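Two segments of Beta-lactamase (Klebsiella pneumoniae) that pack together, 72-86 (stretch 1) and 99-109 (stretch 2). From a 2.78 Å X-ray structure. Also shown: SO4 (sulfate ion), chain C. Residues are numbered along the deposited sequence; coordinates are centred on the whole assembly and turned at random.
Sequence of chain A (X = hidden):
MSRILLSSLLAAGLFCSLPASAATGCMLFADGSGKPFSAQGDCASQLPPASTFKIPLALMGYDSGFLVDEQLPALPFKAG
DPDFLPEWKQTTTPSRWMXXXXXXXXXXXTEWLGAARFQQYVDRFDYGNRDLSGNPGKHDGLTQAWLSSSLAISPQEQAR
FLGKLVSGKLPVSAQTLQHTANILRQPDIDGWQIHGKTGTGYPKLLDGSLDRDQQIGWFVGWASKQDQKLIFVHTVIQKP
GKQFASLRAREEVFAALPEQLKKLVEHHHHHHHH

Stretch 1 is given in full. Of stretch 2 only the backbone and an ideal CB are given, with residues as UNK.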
# COMPACT_ATOMS: atom_id res chain seq x y z
N LEU A 72 -7.78 -8.00 -2.26
CA LEU A 72 -9.18 -8.36 -2.45
C LEU A 72 -9.97 -8.58 -1.18
O LEU A 72 -9.43 -9.09 -0.19
CB LEU A 72 -9.27 -9.58 -3.35
CG LEU A 72 -8.94 -9.30 -4.81
CD1 LEU A 72 -7.99 -10.32 -5.35
CD2 LEU A 72 -10.21 -9.19 -5.65
N PRO A 73 -11.27 -8.20 -1.18
CA PRO A 73 -12.04 -7.54 -2.26
C PRO A 73 -11.82 -6.02 -2.38
O PRO A 73 -11.56 -5.34 -1.39
CB PRO A 73 -13.48 -7.88 -1.89
CG PRO A 73 -13.46 -7.87 -0.37
CD PRO A 73 -12.10 -8.36 0.04
N ALA A 74 -11.90 -5.50 -3.60
CA ALA A 74 -11.78 -4.07 -3.85
C ALA A 74 -13.22 -3.54 -3.93
O ALA A 74 -13.86 -3.57 -5.00
CB ALA A 74 -11.03 -3.83 -5.16
N LEU A 75 -13.77 -3.15 -2.78
CA LEU A 75 -15.16 -2.68 -2.73
C LEU A 75 -15.32 -1.19 -3.11
O LEU A 75 -14.56 -0.36 -2.62
CB LEU A 75 -15.81 -2.98 -1.36
CG LEU A 75 -15.75 -4.44 -0.82
CD1 LEU A 75 -16.41 -4.52 0.54
CD2 LEU A 75 -16.41 -5.44 -1.77
N PRO A 76 -16.30 -0.83 -3.98
CA PRO A 76 -16.46 0.59 -4.33
C PRO A 76 -17.22 1.42 -3.29
O PRO A 76 -18.09 0.90 -2.58
CB PRO A 76 -17.26 0.51 -5.63
CG PRO A 76 -18.10 -0.70 -5.48
CD PRO A 76 -17.27 -1.68 -4.70
N PHE A 77 -16.94 2.73 -3.26
CA PHE A 77 -17.63 3.69 -2.41
C PHE A 77 -19.04 3.91 -2.99
O PHE A 77 -19.18 4.01 -4.21
CB PHE A 77 -16.85 5.02 -2.39
CG PHE A 77 -17.53 6.15 -1.65
CD1 PHE A 77 -17.41 6.27 -0.26
CD2 PHE A 77 -18.25 7.12 -2.33
CE1 PHE A 77 -18.01 7.33 0.42
CE2 PHE A 77 -18.87 8.17 -1.64
CZ PHE A 77 -18.75 8.27 -0.28
N LYS A 78 -20.07 4.00 -2.15
CA LYS A 78 -21.44 4.22 -2.62
C LYS A 78 -22.03 5.48 -1.98
O LYS A 78 -21.65 5.81 -0.86
CB LYS A 78 -22.34 3.02 -2.27
CG LYS A 78 -22.00 1.70 -2.96
CD LYS A 78 -22.90 0.59 -2.41
CE LYS A 78 -22.37 -0.80 -2.67
NZ LYS A 78 -23.06 -1.79 -1.80
N ALA A 79 -22.98 6.16 -2.67
CA ALA A 79 -23.68 7.36 -2.15
C ALA A 79 -24.48 6.95 -0.92
O ALA A 79 -25.27 6.01 -0.96
CB ALA A 79 -24.61 7.94 -3.21
N GLY A 80 -24.18 7.60 0.19
CA GLY A 80 -24.78 7.29 1.48
C GLY A 80 -23.78 6.72 2.47
O GLY A 80 -24.12 6.47 3.63
N ASP A 81 -22.52 6.49 2.01
CA ASP A 81 -21.46 5.99 2.89
C ASP A 81 -20.75 7.18 3.52
O ASP A 81 -20.59 8.21 2.84
CB ASP A 81 -20.43 5.12 2.14
CG ASP A 81 -20.90 3.73 1.77
OD1 ASP A 81 -21.81 3.20 2.45
OD2 ASP A 81 -20.34 3.15 0.82
N PRO A 82 -20.33 7.07 4.81
CA PRO A 82 -19.62 8.20 5.45
C PRO A 82 -18.40 8.64 4.64
O PRO A 82 -17.60 7.80 4.20
CB PRO A 82 -19.23 7.63 6.82
CG PRO A 82 -19.40 6.15 6.69
CD PRO A 82 -20.48 5.93 5.73
N ASP A 83 -18.31 9.95 4.38
CA ASP A 83 -17.24 10.56 3.59
C ASP A 83 -16.57 11.70 4.35
O ASP A 83 -16.39 12.80 3.81
CB ASP A 83 -17.79 11.02 2.20
CG ASP A 83 -19.11 11.78 2.19
OD1 ASP A 83 -19.46 12.39 3.23
OD2 ASP A 83 -19.78 11.79 1.13
N PHE A 84 -16.18 11.43 5.61
CA PHE A 84 -15.54 12.40 6.51
C PHE A 84 -14.12 12.76 6.05
O PHE A 84 -13.72 13.92 6.13
CB PHE A 84 -15.57 11.92 7.98
CG PHE A 84 -16.92 11.44 8.48
CD1 PHE A 84 -18.08 12.14 8.20
CD2 PHE A 84 -17.01 10.29 9.26
CE1 PHE A 84 -19.32 11.69 8.66
CE2 PHE A 84 -18.25 9.84 9.73
CZ PHE A 84 -19.40 10.55 9.43
N LEU A 85 -13.38 11.75 5.55
CA LEU A 85 -12.03 11.91 5.02
C LEU A 85 -12.08 11.76 3.51
O LEU A 85 -12.78 10.87 3.03
CB LEU A 85 -11.04 10.88 5.62
CG LEU A 85 -10.61 11.08 7.09
CD1 LEU A 85 -9.88 9.85 7.61
CD2 LEU A 85 -9.72 12.32 7.26
N PRO A 86 -11.35 12.60 2.73
CA PRO A 86 -11.38 12.47 1.25
C PRO A 86 -10.88 11.12 0.70
O PRO A 86 -11.37 10.67 -0.34
CB PRO A 86 -10.50 13.63 0.76
CG PRO A 86 -10.39 14.57 1.93
CD PRO A 86 -10.47 13.72 3.15
N UNK A 99 -4.86 1.44 6.18
CA UNK A 99 -4.11 2.67 5.95
C UNK A 99 -4.95 3.94 6.27
O UNK A 99 -4.63 4.62 7.24
CB UNK A 99 -3.63 2.71 4.50
N UNK A 100 -6.02 4.21 5.50
CA UNK A 100 -6.85 5.41 5.67
C UNK A 100 -8.06 5.21 6.64
O UNK A 100 -8.96 6.07 6.67
CB UNK A 100 -7.37 5.85 4.30
N UNK A 101 -8.05 4.12 7.46
CA UNK A 101 -9.10 3.80 8.45
C UNK A 101 -10.50 4.04 7.87
O UNK A 101 -11.28 4.85 8.38
CB UNK A 101 -8.91 4.64 9.72
N UNK A 102 -10.79 3.34 6.76
CA UNK A 102 -12.05 3.43 6.02
C UNK A 102 -13.13 2.70 6.81
O UNK A 102 -13.16 1.47 6.85
CB UNK A 102 -11.91 2.84 4.61
N UNK A 103 -14.00 3.49 7.46
CA UNK A 103 -15.05 2.95 8.31
C UNK A 103 -16.14 2.25 7.52
O UNK A 103 -16.64 1.23 8.00
CB UNK A 103 -15.67 4.07 9.15
N UNK A 104 -16.49 2.75 6.32
CA UNK A 104 -17.55 2.14 5.51
C UNK A 104 -17.20 0.72 5.06
O UNK A 104 -18.10 -0.11 4.95
CB UNK A 104 -17.83 3.01 4.28
N UNK A 105 -15.91 0.43 4.88
CA UNK A 105 -15.40 -0.89 4.49
C UNK A 105 -15.53 -1.87 5.68
O UNK A 105 -15.69 -3.07 5.48
CB UNK A 105 -13.94 -0.79 4.03
N UNK A 106 -15.51 -1.35 6.91
CA UNK A 106 -15.68 -2.17 8.11
C UNK A 106 -17.14 -2.55 8.27
O UNK A 106 -17.43 -3.68 8.67
CB UNK A 106 -15.18 -1.43 9.35
N UNK A 107 -18.07 -1.60 7.94
CA UNK A 107 -19.53 -1.78 7.98
C UNK A 107 -19.95 -2.79 6.92
O UNK A 107 -20.83 -3.61 7.19
CB UNK A 107 -20.25 -0.45 7.76
N UNK A 108 -19.30 -2.78 5.74
CA UNK A 108 -19.55 -3.73 4.65
C UNK A 108 -19.26 -5.15 5.13
O UNK A 108 -20.03 -6.06 4.83
CB UNK A 108 -18.70 -3.39 3.43
N UNK A 109 -18.15 -5.31 5.88
CA UNK A 109 -17.74 -6.57 6.47
C UNK A 109 -18.73 -7.02 7.54
O UNK A 109 -19.18 -8.17 7.47
CB UNK A 109 -16.34 -6.45 7.06
S SO4 C . -7.20 7.12 12.52
O1 SO4 C . -8.04 7.86 11.57
O2 SO4 C . -6.57 8.04 13.46
O3 SO4 C . -8.05 6.20 13.26
O4 SO4 C . -6.18 6.38 11.79

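Position 99 lies out of reach of stretch 1, so nothing visible selects a side chain. It is Thr-99, bonded elsewhere in the structure.

Position 100 points its CB toward stretch 1, on the side of Leu-85, but no atom of that stretch comes close to the CB. Many side chains would fit. It is Tyr-100, whose ring leads away; its backbone O meets Leu-85 CD1 at 4.0 Å.

Position 101 has positive phi and psi (42/58), which glycine, asparagine or aspartate take most easily. The nearby sulfate favours a small donor. It is Ser-101, and its OG donates to SO4 O4 at 3.1 Å.

Position 102 points sideways, with no neighbour in stretch 1, so stretch 1 sets no limit and many side chains would do. It is Val-102, which makes no contact here.

Position 103 points toward the Pro-82 ring, with CG 4.9 Å from the ideal CB. The Phe-84 ring lies beyond. An aliphatic chain of medium length would suit, such as leucine, isoleucine or methionine. It is Ile-103. Its CD1 packs on Pro-82 CG at 3.5 Å and reaches Phe-84 CE2 at 4.1 Å.

Position 104 comes closest in backbone to Asp-81, with the CA atoms 6.1 Å apart. Its CB faces Asp-81 CB and Pro-82 CD. Beyond lies a long groove lined by Leu-75, Pro-76 and Phe-77, so a large, flat or long apolar side chain would suit. It is Trp-104, with chi1 near 62° (p). The indole runs along the groove, and its CH2 reaches Leu-75 O at 3.2 Å. Phe-77 turns its ring edge to the indole face, with the planes at 64°. Phe-77 CA also sits over the six-membered ring, 4.2 Å from its centroid, as a CH-pi contact.

Position 105 points sideways, but a long side chain could pass Leu-75 and reach the carbonyl of Pro-73, which takes a weak bond from Leu-75 N within stretch 1. A long donor would suit, and an aromatic ring would also cover the leucine. It is Tyr-105. Its ring packs against Leu-75, CE2 to CG at 3.7 Å, and its OH donates to Pro-73 O at 2.8 Å.

Position 106 is out of reach, so many residues would do. It is Ser-106.

Position 107 points toward stretch 1 but has room before Pro-82. Several medium or long side chains would fit. It is Gln-107, with OE1 4.1 Å from Pro-82 CD; its NE2 is bonded elsewhere in the structure.

Position 108 has its CB 3.9 Å from Leu-75 CD1. Farther out are the carboxylate of Asp-81 and the carbonyl of Pro-76. A long basic side chain would suit, lysine or arginine. It is Arg-108, which forms a salt bridge with Asp-81, NH2 to OD2 at 2.8 Å. NH1 donates to Asp-81 OD1 at 3.0 Å, and NH2 also donates to Pro-76 O at 2.8 Å. Water 1 links Arg-108 NE (2.7 Å) to Pro-76 O (2.8 Å). Lys-78 CD lies over one face of the guanidinium.

Position 109 points sideways, clear of stretch 1, so many side chains would do. It is Leu-109.

Stretch 2 99-109: TYSVIWYSQRL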
# COMPACT_ATOMS: atom_id res chain seq x y z
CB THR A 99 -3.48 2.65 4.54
OG1 THR A 99 -2.66 1.49 4.42
CG2 THR A 99 -2.63 3.88 4.26
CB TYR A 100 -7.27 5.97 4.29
CG TYR A 100 -6.11 6.01 3.33
CD1 TYR A 100 -5.20 7.06 3.35
CD2 TYR A 100 -5.86 4.96 2.46
CE1 TYR A 100 -4.08 7.07 2.51
CE2 TYR A 100 -4.76 4.95 1.63
CZ TYR A 100 -3.86 6.00 1.66
OH TYR A 100 -2.76 5.95 0.84
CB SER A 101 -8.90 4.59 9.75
OG SER A 101 -7.80 4.12 10.51
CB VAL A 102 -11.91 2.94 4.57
CG1 VAL A 102 -13.03 3.50 3.71
CG2 VAL A 102 -10.55 3.31 3.98
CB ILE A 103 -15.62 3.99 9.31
CG1 ILE A 103 -16.47 5.05 8.61
CG2 ILE A 103 -14.50 4.61 10.17
CD1 ILE A 103 -17.32 5.88 9.54
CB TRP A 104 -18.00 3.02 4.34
CG TRP A 104 -16.98 3.36 3.29
CD1 TRP A 104 -16.44 4.60 3.07
CD2 TRP A 104 -16.58 2.55 2.16
NE1 TRP A 104 -15.67 4.58 1.93
CE2 TRP A 104 -15.73 3.34 1.36
CE3 TRP A 104 -16.82 1.22 1.78
CZ2 TRP A 104 -15.08 2.83 0.23
CZ3 TRP A 104 -16.19 0.72 0.65
CH2 TRP A 104 -15.35 1.52 -0.12
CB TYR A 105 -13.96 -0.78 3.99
CG TYR A 105 -13.44 -2.01 3.29
CD1 TYR A 105 -12.81 -3.03 4.00
CD2 TYR A 105 -13.51 -2.13 1.90
CE1 TYR A 105 -12.31 -4.16 3.36
CE2 TYR A 105 -12.98 -3.23 1.25
CZ TYR A 105 -12.40 -4.26 1.98
OH TYR A 105 -11.91 -5.37 1.35
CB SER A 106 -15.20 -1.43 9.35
OG SER A 106 -13.79 -1.26 9.33
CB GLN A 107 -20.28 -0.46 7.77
CG GLN A 107 -19.80 0.68 8.66
CD GLN A 107 -20.71 1.88 8.62
OE1 GLN A 107 -21.15 2.34 7.56
NE2 GLN A 107 -20.97 2.45 9.79
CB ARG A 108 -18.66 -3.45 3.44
CG ARG A 108 -18.96 -2.15 2.73
CD ARG A 108 -20.11 -2.25 1.75
NE ARG A 108 -19.85 -1.34 0.65
CZ ARG A 108 -20.21 -0.06 0.62
NH1 ARG A 108 -20.89 0.47 1.63
NH2 ARG A 108 -19.91 0.69 -0.43
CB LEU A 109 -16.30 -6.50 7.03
CG LEU A 109 -15.86 -7.52 8.11
CD1 LEU A 109 -15.97 -8.96 7.64
CD2 LEU A 109 -14.44 -7.29 8.48
O HOH W 1 -19.19 -1.65 -1.98
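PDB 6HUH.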